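Local coordinates for two-domain protein containing predicted PHP-like metal-dependent phosphoesterase (Bacteroides vulgatus ATCC 8482, PDB 3E38), which probably acts as a zinc-dependent phosphoesterase of the PHP family, possibly an exonuclease on nucleic acids, and carries an additional Ig-like domain, at residues V294-M299 and V322-T327; I274-V277 and V281-L284; R39-Y44 and R78-K83; G47-S52 and K219-Q224. All blocks are in the same frame, centred on the assembly; numbering follows the deposited sequence.

Contact 1. Residues V294-M299 and V322-T327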
loop_
_atom_site.group_PDB
_atom_site.type_symbol
_atom_site.label_atom_id
_atom_site.label_comp_id
_atom_site.label_asym_id
_atom_site.label_seq_id
_atom_site.Cartn_x
_atom_site.Cartn_y
_atom_site.Cartn_z
ATOM N N VAL B 294 22.076 23.200 -22.602
ATOM C CA VAL B 294 21.422 21.890 -22.720
ATOM C C VAL B 294 20.986 21.243 -21.410
ATOM O O VAL B 294 21.802 20.854 -20.583
ATOM C CB VAL B 294 22.327 20.892 -23.515
ATOM C CG1 VAL B 294 21.583 19.582 -23.791
ATOM C CG2 VAL B 294 22.829 21.538 -24.818
ATOM N N TYR B 295 19.673 21.134 -21.240
ATOM C CA TYR B 295 19.121 20.422 -20.086
ATOM C C TYR B 295 17.758 19.707 -20.340
ATOM O O TYR B 295 17.176 19.731 -21.431
ATOM C CB TYR B 295 19.043 21.360 -18.875
ATOM C CG TYR B 295 18.185 22.589 -19.089
ATOM C CD1 TYR B 295 18.675 23.699 -19.782
ATOM C CD2 TYR B 295 16.897 22.646 -18.597
ATOM C CE1 TYR B 295 17.909 24.825 -19.959
ATOM C CE2 TYR B 295 16.113 23.757 -18.782
ATOM C CZ TYR B 295 16.625 24.864 -19.463
ATOM O OH TYR B 295 15.842 25.996 -19.664
ATOM N N PHE B 296 17.262 19.081 -19.281
ATOM C CA PHE B 296 16.004 18.327 -19.340
ATOM C C PHE B 296 14.864 19.105 -19.970
ATOM O O PHE B 296 14.826 20.343 -19.937
ATOM C CB PHE B 296 15.567 17.881 -17.937
ATOM C CG PHE B 296 15.255 19.026 -17.018
ATOM C CD1 PHE B 296 14.027 19.676 -17.089
ATOM C CD2 PHE B 296 16.178 19.471 -16.107
ATOM C CE1 PHE B 296 13.721 20.760 -16.255
ATOM C CE2 PHE B 296 15.880 20.554 -15.278
ATOM C CZ PHE B 296 14.647 21.206 -15.370
ATOM N N ARG B 297 13.947 18.344 -20.565
ATOM C CA ARG B 297 12.701 18.906 -21.119
ATOM C C ARG B 297 11.599 18.843 -20.064
ATOM O O ARG B 297 10.744 19.729 -19.941
ATOM C CB ARG B 297 12.265 18.188 -22.382
ATOM C CG ARG B 297 13.148 18.624 -23.508
ATOM C CD ARG B 297 12.888 17.912 -24.808
ATOM N NE ARG B 297 11.588 18.237 -25.338
ATOM C CZ ARG B 297 11.113 17.725 -26.452
ATOM N NH1 ARG B 297 11.835 16.883 -27.187
ATOM N NH2 ARG B 297 9.905 18.071 -26.826
ATOM N N ASP B 298 11.676 17.777 -19.293
ATOM C CA ASP B 298 10.691 17.515 -18.251
ATOM C C ASP B 298 11.362 16.819 -17.114
ATOM O O ASP B 298 12.312 16.089 -17.303
ATOM C CB ASP B 298 9.550 16.646 -18.799
ATOM C CG ASP B 298 8.553 17.438 -19.590
ATOM O OD1 ASP B 298 7.765 18.183 -18.967
ATOM O OD2 ASP B 298 8.532 17.306 -20.832
HETATM N N MSE B 299 10.857 17.023 -15.926
HETATM C CA MSE B 299 11.485 16.396 -14.790
HETATM C C MSE B 299 10.587 16.401 -13.588
HETATM O O MSE B 299 9.954 17.394 -13.265
HETATM C CB MSE B 299 12.755 17.169 -14.504
HETATM C CG MSE B 299 13.595 16.572 -13.447
HETATM SE SE MSE B 299 15.366 17.408 -13.258
HETATM C CE MSE B 299 15.901 16.013 -11.933
ATOM N N VAL B 322 19.007 28.405 -16.468
ATOM C CA VAL B 322 18.312 27.138 -16.571
ATOM C C VAL B 322 16.905 27.462 -16.146
ATOM O O VAL B 322 16.605 27.560 -14.963
ATOM C CB VAL B 322 18.995 26.061 -15.718
ATOM C CG1 VAL B 322 18.213 24.766 -15.751
ATOM C CG2 VAL B 322 20.434 25.855 -16.234
ATOM N N ASN B 323 16.070 27.663 -17.160
ATOM C CA ASN B 323 14.664 28.070 -17.024
ATOM C C ASN B 323 13.639 26.974 -17.143
ATOM O O ASN B 323 13.676 26.124 -18.047
ATOM C CB ASN B 323 14.331 29.093 -18.098
ATOM C CG ASN B 323 15.150 30.337 -17.964
ATOM O OD1 ASN B 323 15.520 30.739 -16.853
ATOM N ND2 ASN B 323 15.445 30.962 -19.084
ATOM N N PHE B 324 12.690 27.041 -16.230
ATOM C CA PHE B 324 11.605 26.074 -16.186
ATOM C C PHE B 324 10.410 26.529 -15.388
ATOM O O PHE B 324 10.479 27.375 -14.483
ATOM C CB PHE B 324 12.112 24.729 -15.643
ATOM C CG PHE B 324 12.782 24.817 -14.301
ATOM C CD1 PHE B 324 12.035 24.834 -13.137
ATOM C CD2 PHE B 324 14.162 24.877 -14.204
ATOM C CE1 PHE B 324 12.656 24.891 -11.893
ATOM C CE2 PHE B 324 14.785 24.949 -12.954
ATOM C CZ PHE B 324 14.021 24.948 -11.802
ATOM N N GLU B 325 9.286 25.951 -15.761
ATOM C CA GLU B 325 8.036 26.166 -15.038
ATOM C C GLU B 325 7.838 25.043 -13.995
ATOM O O GLU B 325 8.122 23.904 -14.285
ATOM C CB GLU B 325 6.879 26.146 -16.025
ATOM C CG GLU B 325 5.541 26.481 -15.475
ATOM C CD GLU B 325 4.450 26.197 -16.497
ATOM O OE1 GLU B 325 4.803 25.711 -17.589
ATOM O OE2 GLU B 325 3.243 26.416 -16.211
ATOM N N VAL B 326 7.405 25.376 -12.776
ATOM C CA VAL B 326 7.055 24.328 -11.795
ATOM C C VAL B 326 5.581 24.202 -12.015
ATOM O O VAL B 326 4.787 24.904 -11.390
ATOM C CB VAL B 326 7.321 24.676 -10.344
ATOM C CG1 VAL B 326 6.983 23.417 -9.434
ATOM C CG2 VAL B 326 8.765 25.157 -10.180
ATOM N N THR B 327 5.243 23.273 -12.902
ATOM C CA THR B 327 3.883 23.120 -13.445
ATOM C C THR B 327 2.807 22.890 -12.412
ATOM O O THR B 327 1.643 23.198 -12.673
ATOM C CB THR B 327 3.789 21.951 -14.509
ATOM O OG1 THR B 327 4.091 20.692 -13.894
ATOM C CG2 THR B 327 4.729 22.187 -15.700
#
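Between the two sheets of the Ig-like beta sandwich, Y295 and F296 lay their rings against V322, N323 and F324 of strand 321-326; their loop crosses from strand 293-294 of the four-stranded sheet to strand 298-301 of the five-stranded one. The hydroxyl of Y295 donates to the backbone of the strand, OH to N323 O at 2.7 Å. The donor lies in the carbonyl plane on a lone pair, with a C=O...donor angle of 119°. V322 CG1 sits over the middle of one face of the Y295 ring, 3.8 Å from its centroid, a CH-pi contact almost along the ring normal. The chi1 of 59° turns Y295 CG in between its own N and carbonyl carbon, which lays the ring alongside V322, the two side chains passing in opposite directions. F296 follows with a looser touch: its CZ meets F324 CD2 at 3.9 Å, the two ring planes being 51° apart. Y295 CD2 lies over the centre of one F296 face, and CB of selenomethionine M299 over the other, offset toward the rim. K286 makes a cation-pi contact with Y295, and H289 meets it edge-to-face. A phenylalanine in place of Y295 would probably leave N323 O without its hydroxyl donor and the loop less firmly tied. The chemistry thus joins one directed bond to an apolar aromatic cluster, which probably helps to hold the loop against the strand.

Contact 2. Residues I274-V277 and V281-L284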
loop_
_atom_site.group_PDB
_atom_site.type_symbol
_atom_site.label_atom_id
_atom_site.label_comp_id
_atom_site.label_asym_id
_atom_site.label_seq_id
_atom_site.Cartn_x
_atom_site.Cartn_y
_atom_site.Cartn_z
ATOM N N ILE B 274 20.077 18.163 -7.165
ATOM C CA ILE B 274 18.848 18.766 -6.639
ATOM C C ILE B 274 18.047 17.770 -5.808
ATOM O O ILE B 274 17.715 16.690 -6.240
ATOM C CB ILE B 274 17.995 19.279 -7.770
ATOM C CG1 ILE B 274 18.861 20.145 -8.678
ATOM C CG2 ILE B 274 16.804 20.046 -7.232
ATOM C CD1 ILE B 274 18.131 20.688 -9.850
ATOM N N THR B 275 17.785 18.141 -4.579
ATOM C CA THR B 275 17.030 17.291 -3.685
ATOM C C THR B 275 15.756 17.941 -3.227
ATOM O O THR B 275 15.749 19.090 -2.794
ATOM C CB THR B 275 17.847 16.971 -2.434
ATOM O OG1 THR B 275 19.116 16.459 -2.838
ATOM C CG2 THR B 275 17.137 15.958 -1.537
ATOM N N ASN B 276 14.692 17.157 -3.367
ATOM C CA ASN B 276 13.355 17.472 -2.909
ATOM C C ASN B 276 13.350 17.042 -1.458
ATOM O O ASN B 276 13.452 15.838 -1.125
ATOM C CB ASN B 276 12.298 16.713 -3.717
ATOM C CG ASN B 276 10.879 17.198 -3.467
ATOM O OD1 ASN B 276 10.627 17.979 -2.564
ATOM N ND2 ASN B 276 9.928 16.701 -4.273
ATOM N N VAL B 277 13.273 18.031 -0.582
ATOM C CA VAL B 277 13.345 17.784 0.854
ATOM C C VAL B 277 11.932 17.790 1.458
ATOM O O VAL B 277 11.743 17.885 2.673
ATOM C CB VAL B 277 14.295 18.837 1.543
ATOM C CG1 VAL B 277 15.703 18.776 0.945
ATOM C CG2 VAL B 277 13.755 20.219 1.407
ATOM N N VAL B 281 5.618 16.267 -4.422
ATOM C CA VAL B 281 6.206 15.971 -5.690
ATOM C C VAL B 281 6.251 17.293 -6.422
ATOM O O VAL B 281 5.373 18.134 -6.270
ATOM C CB VAL B 281 5.407 14.994 -6.536
ATOM C CG1 VAL B 281 4.149 15.691 -7.052
ATOM C CG2 VAL B 281 6.287 14.503 -7.707
ATOM N N LEU B 282 7.311 17.456 -7.185
ATOM C CA LEU B 282 7.579 18.694 -7.912
ATOM C C LEU B 282 7.766 18.366 -9.367
ATOM O O LEU B 282 8.478 17.453 -9.713
ATOM C CB LEU B 282 8.825 19.393 -7.335
ATOM C CG LEU B 282 8.765 19.674 -5.824
ATOM C CD1 LEU B 282 10.159 19.866 -5.191
ATOM C CD2 LEU B 282 7.822 20.887 -5.539
ATOM N N LYS B 283 7.100 19.112 -10.224
ATOM C CA LYS B 283 7.144 18.828 -11.639
ATOM C C LYS B 283 7.620 20.019 -12.396
ATOM O O LYS B 283 6.961 21.033 -12.435
ATOM C CB LYS B 283 5.752 18.402 -12.120
ATOM C CG LYS B 283 5.214 17.124 -11.423
ATOM C CD LYS B 283 3.787 16.825 -11.873
ATOM C CE LYS B 283 3.128 15.678 -11.105
ATOM N N LEU B 284 8.761 19.823 -13.039
ATOM C CA LEU B 284 9.477 20.843 -13.788
ATOM C C LEU B 284 9.362 20.624 -15.275
ATOM O O LEU B 284 9.393 19.503 -15.764
ATOM C CB LEU B 284 10.953 20.824 -13.422
ATOM C CG LEU B 284 11.276 20.630 -11.945
ATOM C CD1 LEU B 284 12.740 20.834 -11.711
ATOM C CD2 LEU B 284 10.466 21.581 -11.078
#
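N276 holds its CG anti to the backbone N (chi1 -169°), while L282 carries its CG anti to the carbonyl carbon and beside the N (chi1 -55°); together these torsions send an amide and a leucine methyl toward each other between the two strands. The side chains meet obliquely. L282 CD1 comes down on the flat of the amide, nearly equidistant from its atoms: 3.3 Å to N276 CG and likewise 3.3 Å to N276 OD1. L282 CG lies a little further along, 3.5 Å from N276 ND2, so the leucine branch leans toward the nitrogen end. These separations are close for a methyl against an amide, and they suggest that the amide has little freedom to tilt. ND2 also passes the backbone of the other segment, 4.0 Å from V281 CA. The polar rim of the amide is spent elsewhere, which is how a buried asparagine can accept a methyl over its plane: ND2 donates to L280 O and to L301 O, and OD1 pairs with the hydroxyl of T278. The general lesson is that an amide whose edge is engaged by hydrogen bonds can serve as an apolar surface on its face. The contact straddles the short turn where the chain leaves strand 269-276 of the four-stranded sheet and enters strand 282-286 of the five-stranded one, L282 reaching V258 of strand 258-265 and F329 in a neighbouring loop.

Contact 3. Residues R39-Y44 and R78-K83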
loop_
_atom_site.group_PDB
_atom_site.type_symbol
_atom_site.label_atom_id
_atom_site.label_comp_id
_atom_site.label_asym_id
_atom_site.label_seq_id
_atom_site.Cartn_x
_atom_site.Cartn_y
_atom_site.Cartn_z
ATOM N N ARG B 39 -13.188 13.960 14.027
ATOM C CA ARG B 39 -12.538 14.940 13.155
ATOM C C ARG B 39 -11.222 15.416 13.770
ATOM O O ARG B 39 -10.311 15.875 13.060
ATOM C CB ARG B 39 -13.413 16.161 12.835
ATOM C CG ARG B 39 -14.654 15.895 11.994
ATOM C CD ARG B 39 -14.302 15.181 10.713
ATOM N NE ARG B 39 -15.482 14.953 9.885
ATOM C CZ ARG B 39 -15.599 13.969 8.992
ATOM N NH1 ARG B 39 -14.608 13.099 8.805
ATOM N NH2 ARG B 39 -16.713 13.857 8.282
ATOM N N VAL B 40 -11.148 15.270 15.088
ATOM C CA VAL B 40 -10.010 15.739 15.854
ATOM C C VAL B 40 -8.951 14.662 15.751
ATOM O O VAL B 40 -7.784 14.965 15.599
ATOM C CB VAL B 40 -10.334 16.092 17.371
ATOM C CG1 VAL B 40 -9.028 16.444 18.122
ATOM C CG2 VAL B 40 -11.383 17.243 17.490
ATOM N N ASP B 41 -9.380 13.410 15.875
ATOM C CA ASP B 41 -8.474 12.273 15.707
ATOM C C ASP B 41 -7.820 12.259 14.335
ATOM O O ASP B 41 -6.641 11.956 14.198
ATOM C CB ASP B 41 -9.208 10.959 15.828
ATOM C CG ASP B 41 -9.746 10.729 17.213
ATOM O OD1 ASP B 41 -9.086 11.222 18.142
ATOM O OD2 ASP B 41 -10.821 10.092 17.335
ATOM N N GLU B 42 -8.627 12.545 13.327
ATOM C CA GLU B 42 -8.158 12.520 11.940
ATOM C C GLU B 42 -7.134 13.597 11.676
ATOM O O GLU B 42 -6.125 13.340 11.037
ATOM C CB GLU B 42 -9.309 12.710 10.983
ATOM C CG GLU B 42 -10.315 11.524 10.991
ATOM C CD GLU B 42 -11.556 11.819 10.133
ATOM O OE1 GLU B 42 -11.884 13.022 9.908
ATOM O OE2 GLU B 42 -12.220 10.847 9.730
ATOM N N ALA B 43 -7.395 14.790 12.185
ATOM C CA ALA B 43 -6.504 15.962 11.987
ATOM C C ALA B 43 -5.163 15.678 12.602
ATOM O O ALA B 43 -4.119 15.862 11.997
ATOM C CB ALA B 43 -7.110 17.256 12.571
ATOM N N TYR B 44 -5.210 15.164 13.812
ATOM C CA TYR B 44 -3.996 14.792 14.514
ATOM C C TYR B 44 -3.189 13.826 13.663
ATOM O O TYR B 44 -2.008 14.025 13.340
ATOM C CB TYR B 44 -4.334 14.103 15.851
ATOM C CG TYR B 44 -3.117 13.740 16.622
ATOM C CD1 TYR B 44 -2.293 14.730 17.129
ATOM C CD2 TYR B 44 -2.751 12.412 16.820
ATOM C CE1 TYR B 44 -1.147 14.421 17.823
ATOM C CE2 TYR B 44 -1.599 12.085 17.542
ATOM C CZ TYR B 44 -0.812 13.113 18.033
ATOM O OH TYR B 44 0.320 12.874 18.749
ATOM N N ARG B 78 -13.640 20.125 21.984
ATOM C CA ARG B 78 -12.689 20.959 22.730
ATOM C C ARG B 78 -11.649 20.223 23.569
ATOM O O ARG B 78 -10.488 20.515 23.526
ATOM C CB ARG B 78 -13.459 21.949 23.604
ATOM C CG ARG B 78 -14.276 22.961 22.763
ATOM C CD ARG B 78 -14.827 24.146 23.585
ATOM N NE ARG B 78 -13.740 25.086 23.832
ATOM C CZ ARG B 78 -13.865 26.343 24.239
ATOM N NH1 ARG B 78 -15.056 26.888 24.468
ATOM N NH2 ARG B 78 -12.768 27.061 24.402
ATOM N N GLU B 79 -12.069 19.244 24.312
ATOM C CA GLU B 79 -11.140 18.546 25.197
ATOM C C GLU B 79 -10.160 17.739 24.411
ATOM O O GLU B 79 -8.984 17.686 24.725
ATOM C CB GLU B 79 -11.901 17.605 26.122
ATOM C CG GLU B 79 -11.051 16.726 26.961
ATOM C CD GLU B 79 -11.895 15.743 27.795
ATOM O OE1 GLU B 79 -13.147 15.852 27.766
ATOM O OE2 GLU B 79 -11.295 14.861 28.466
ATOM N N GLN B 80 -10.665 17.116 23.366
ATOM C CA GLN B 80 -9.844 16.259 22.542
ATOM C C GLN B 80 -8.828 17.110 21.811
ATOM O O GLN B 80 -7.676 16.733 21.694
ATOM C CB GLN B 80 -10.683 15.465 21.516
ATOM C CG GLN B 80 -9.920 14.327 20.807
ATOM C CD GLN B 80 -9.536 13.201 21.793
ATOM O OE1 GLN B 80 -9.609 13.367 23.015
ATOM N NE2 GLN B 80 -9.137 12.052 21.255
ATOM N N ALA B 81 -9.286 18.250 21.320
ATOM C CA ALA B 81 -8.449 19.102 20.519
ATOM C C ALA B 81 -7.294 19.594 21.375
ATOM O O ALA B 81 -6.153 19.711 20.940
ATOM C CB ALA B 81 -9.245 20.273 19.925
ATOM N N GLU B 82 -7.603 19.819 22.634
ATOM C CA GLU B 82 -6.614 20.346 23.576
ATOM C C GLU B 82 -5.608 19.258 23.840
ATOM O O GLU B 82 -4.406 19.474 23.756
ATOM C CB GLU B 82 -7.274 20.787 24.889
ATOM C CG GLU B 82 -6.307 21.180 26.019
ATOM C CD GLU B 82 -7.033 21.547 27.313
ATOM N N LYS B 83 -6.113 18.075 24.149
ATOM C CA LYS B 83 -5.226 16.956 24.484
ATOM C C LYS B 83 -4.293 16.678 23.318
ATOM O O LYS B 83 -3.170 16.377 23.528
ATOM C CB LYS B 83 -5.963 15.639 24.822
ATOM C CG LYS B 83 -6.901 15.672 26.021
#
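Q80 NE2 donates to D41 OD1 at 3.2 Å, the hydrogen bond that joins segments 39-44 and 78-83. It is a nearly straight bond, with an N-H...acceptor angle of 166°. The carboxylate oxygen receives it on its syn lone pair, and OD1 lies close to the amide plane of Q80. The two flat groups are nonetheless turned 78° against each other, since the side chains cross at about a right angle. Q80 reaches this position through a bend at chi2 (67°), which swings the amide alongside the neighbouring helix and leaves the aliphatic part of the chain facing V40. There V40 CG1 rests 3.5 Å from Q80 CG and 3.6 Å from A81 CA, so one methyl fits between the side chain and the backbone of the second helix. The small A81 allows that approach, with V40 CG1 to A81 CB at 4.2 Å. The axes of the two segments come within 9.5 Å, as successive helices outside the beta-alpha barrel of a PHP enzyme. A81 also packs on L88 and A43 on I51, both in strands of the sheet. On another side of helix 36-45, R39 NH1 forms a salt bridge with E42 OE1 at 2.9 Å. The same guanidinium bonds to the backbone oxygens of Q197 and H26, which may help to position the segment carrying the zinc ligand H26. The interface is thus a valine methyl packed against Q80 and A81 beside a single polar tie: the methyl fits the close approach of the helices, and the amide-carboxylate bond adds direction at the rim.

Contact 4. Residues G47-S52 and K219-Q224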
loop_
_atom_site.group_PDB
_atom_site.type_symbol
_atom_site.label_atom_id
_atom_site.label_comp_id
_atom_site.label_asym_id
_atom_site.label_seq_id
_atom_site.Cartn_x
_atom_site.Cartn_y
_atom_site.Cartn_z
ATOM N N GLY B 47 -1.404 15.014 10.599
ATOM C CA GLY B 47 -0.381 16.069 10.753
ATOM C C GLY B 47 -0.855 17.510 10.582
ATOM O O GLY B 47 -0.092 18.429 10.249
ATOM N N LEU B 48 -2.147 17.673 10.805
ATOM C CA LEU B 48 -2.789 18.959 10.708
ATOM C C LEU B 48 -2.522 19.648 11.980
ATOM O O LEU B 48 -2.232 19.006 12.972
ATOM C CB LEU B 48 -4.301 18.828 10.535
ATOM C CG LEU B 48 -4.928 18.257 9.294
ATOM C CD1 LEU B 48 -6.430 18.658 9.317
ATOM C CD2 LEU B 48 -4.231 18.814 8.110
ATOM N N ASP B 49 -2.665 20.969 11.930
ATOM C CA ASP B 49 -2.461 21.848 13.084
ATOM C C ASP B 49 -3.751 22.489 13.595
ATOM O O ASP B 49 -3.906 22.843 14.779
ATOM C CB ASP B 49 -1.502 22.969 12.697
ATOM C CG ASP B 49 -0.115 22.456 12.374
ATOM O OD1 ASP B 49 0.495 21.789 13.229
ATOM O OD2 ASP B 49 0.380 22.754 11.282
ATOM N N ALA B 50 -4.681 22.640 12.673
ATOM C CA ALA B 50 -5.912 23.347 12.956
ATOM C C ALA B 50 -7.060 22.915 12.056
ATOM O O ALA B 50 -6.887 22.543 10.874
ATOM C CB ALA B 50 -5.670 24.878 12.859
ATOM N N ILE B 51 -8.240 23.004 12.644
ATOM C CA ILE B 51 -9.462 22.653 11.957
ATOM C C ILE B 51 -10.607 23.496 12.402
ATOM O O ILE B 51 -10.577 24.099 13.430
ATOM C CB ILE B 51 -9.889 21.165 12.254
ATOM C CG1 ILE B 51 -10.262 20.998 13.716
ATOM C CG2 ILE B 51 -8.796 20.164 11.859
ATOM C CD1 ILE B 51 -10.747 19.572 14.092
ATOM N N SER B 52 -11.627 23.515 11.579
ATOM C CA SER B 52 -12.879 24.127 11.928
ATOM C C SER B 52 -14.003 23.178 11.512
ATOM O O SER B 52 -14.166 22.902 10.319
ATOM C CB SER B 52 -13.027 25.479 11.213
ATOM O OG SER B 52 -14.206 26.170 11.613
ATOM N N LYS B 219 2.760 33.731 11.958
ATOM C CA LYS B 219 3.875 34.291 12.721
ATOM C C LYS B 219 3.943 33.522 14.012
ATOM O O LYS B 219 4.933 33.559 14.741
ATOM C CB LYS B 219 3.677 35.781 13.006
ATOM C CG LYS B 219 3.765 36.711 11.792
ATOM C CD LYS B 219 3.357 38.155 12.127
ATOM N N GLU B 220 2.854 32.821 14.299
ATOM C CA GLU B 220 2.793 31.952 15.496
ATOM C C GLU B 220 1.700 30.935 15.383
ATOM O O GLU B 220 0.720 31.151 14.696
ATOM C CB GLU B 220 2.606 32.740 16.804
ATOM C CG GLU B 220 1.219 33.357 16.993
ATOM C CD GLU B 220 1.070 34.091 18.331
ATOM O OE1 GLU B 220 2.099 34.608 18.831
ATOM O OE2 GLU B 220 -0.073 34.166 18.864
ATOM N N ARG B 221 1.892 29.832 16.091
ATOM C CA ARG B 221 0.935 28.735 16.080
ATOM C C ARG B 221 -0.113 28.940 17.150
ATOM O O ARG B 221 -0.078 28.335 18.250
ATOM C CB ARG B 221 1.625 27.397 16.317
ATOM C CG ARG B 221 0.751 26.184 15.999
ATOM C CD ARG B 221 1.511 24.956 16.397
ATOM N NE ARG B 221 0.910 23.732 15.910
ATOM C CZ ARG B 221 -0.050 23.068 16.536
ATOM N NH1 ARG B 221 -0.555 23.551 17.667
ATOM N NH2 ARG B 221 -0.508 21.935 16.011
ATOM N N SER B 222 -1.058 29.798 16.803
ATOM C CA SER B 222 -2.182 30.137 17.689
ATOM C C SER B 222 -3.324 30.512 16.829
ATOM O O SER B 222 -3.142 30.719 15.631
ATOM C CB SER B 222 -1.860 31.361 18.526
ATOM O OG SER B 222 -1.798 32.552 17.686
ATOM N N LEU B 223 -4.478 30.668 17.473
ATOM C CA LEU B 223 -5.710 31.085 16.794
ATOM C C LEU B 223 -5.540 32.451 16.152
ATOM O O LEU B 223 -5.995 32.704 15.023
ATOM C CB LEU B 223 -6.906 31.114 17.762
ATOM C CG LEU B 223 -7.331 29.681 18.191
ATOM C CD1 LEU B 223 -8.337 29.668 19.337
ATOM C CD2 LEU B 223 -7.843 28.885 16.996
ATOM N N GLN B 224 -4.829 33.317 16.847
ATOM C CA GLN B 224 -4.623 34.702 16.373
ATOM C C GLN B 224 -3.618 34.668 15.228
ATOM O O GLN B 224 -3.709 35.431 14.235
ATOM C CB GLN B 224 -4.167 35.644 17.527
#
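Where the chain enters strand 50-56 of the PHP barrel, D49 forms a salt bridge with R221, the centre of an inverse gamma turn that leads into helix 223-231. A single carboxylate oxygen does the work. R221 NH2 donates to D49 OD1 at 3.0 Å with an N-H...acceptor angle of 154°, while a weak, more bent bond reaches D49 OD1 from R221 NE at 3.3 Å. NH2 meets OD1 on the anti side, tilted somewhat out of the carboxylate plane, while OD1 lies near the guanidinium plane; the two flat groups stand almost perpendicular, 88° apart. The arginine chain runs extended from CG to NE, which carries its charge across to the strand. The other oxygen, OD2, accepts from K20 N of strand 17-22, and R221 NH1 donates to G85 O, so both partners are held from a second direction. An alanine in place of D49 would probably leave the R221 charge without its mate and K20 N without the carboxylate that receives it. The turn itself is secured next door: S222, the N-cap, receives G225 N on its OG, and that same OG donates to E220 OE2 at 2.6 Å.

In the fold
The four contacts form two pairs, one in each domain. Contacts 1 and 2 share the five-stranded sheet of the Ig-like domain, their centres 12 Å apart, and are joined directly by a probable hydrogen bond from L284 N to M299 O at 2.7 Å. Contacts 3 and 4 also lie 12 Å apart between centres, linked by a probable hydrogen bond between A43 O and L48 N at the end of helix 36-45. The pairs do not touch: the nearest atoms of contacts 2 and 4 are about 14 Å apart. All four lie away from the zinc ions, but strand 50-56, which contact 4 opens, runs on to the zinc ligand H56.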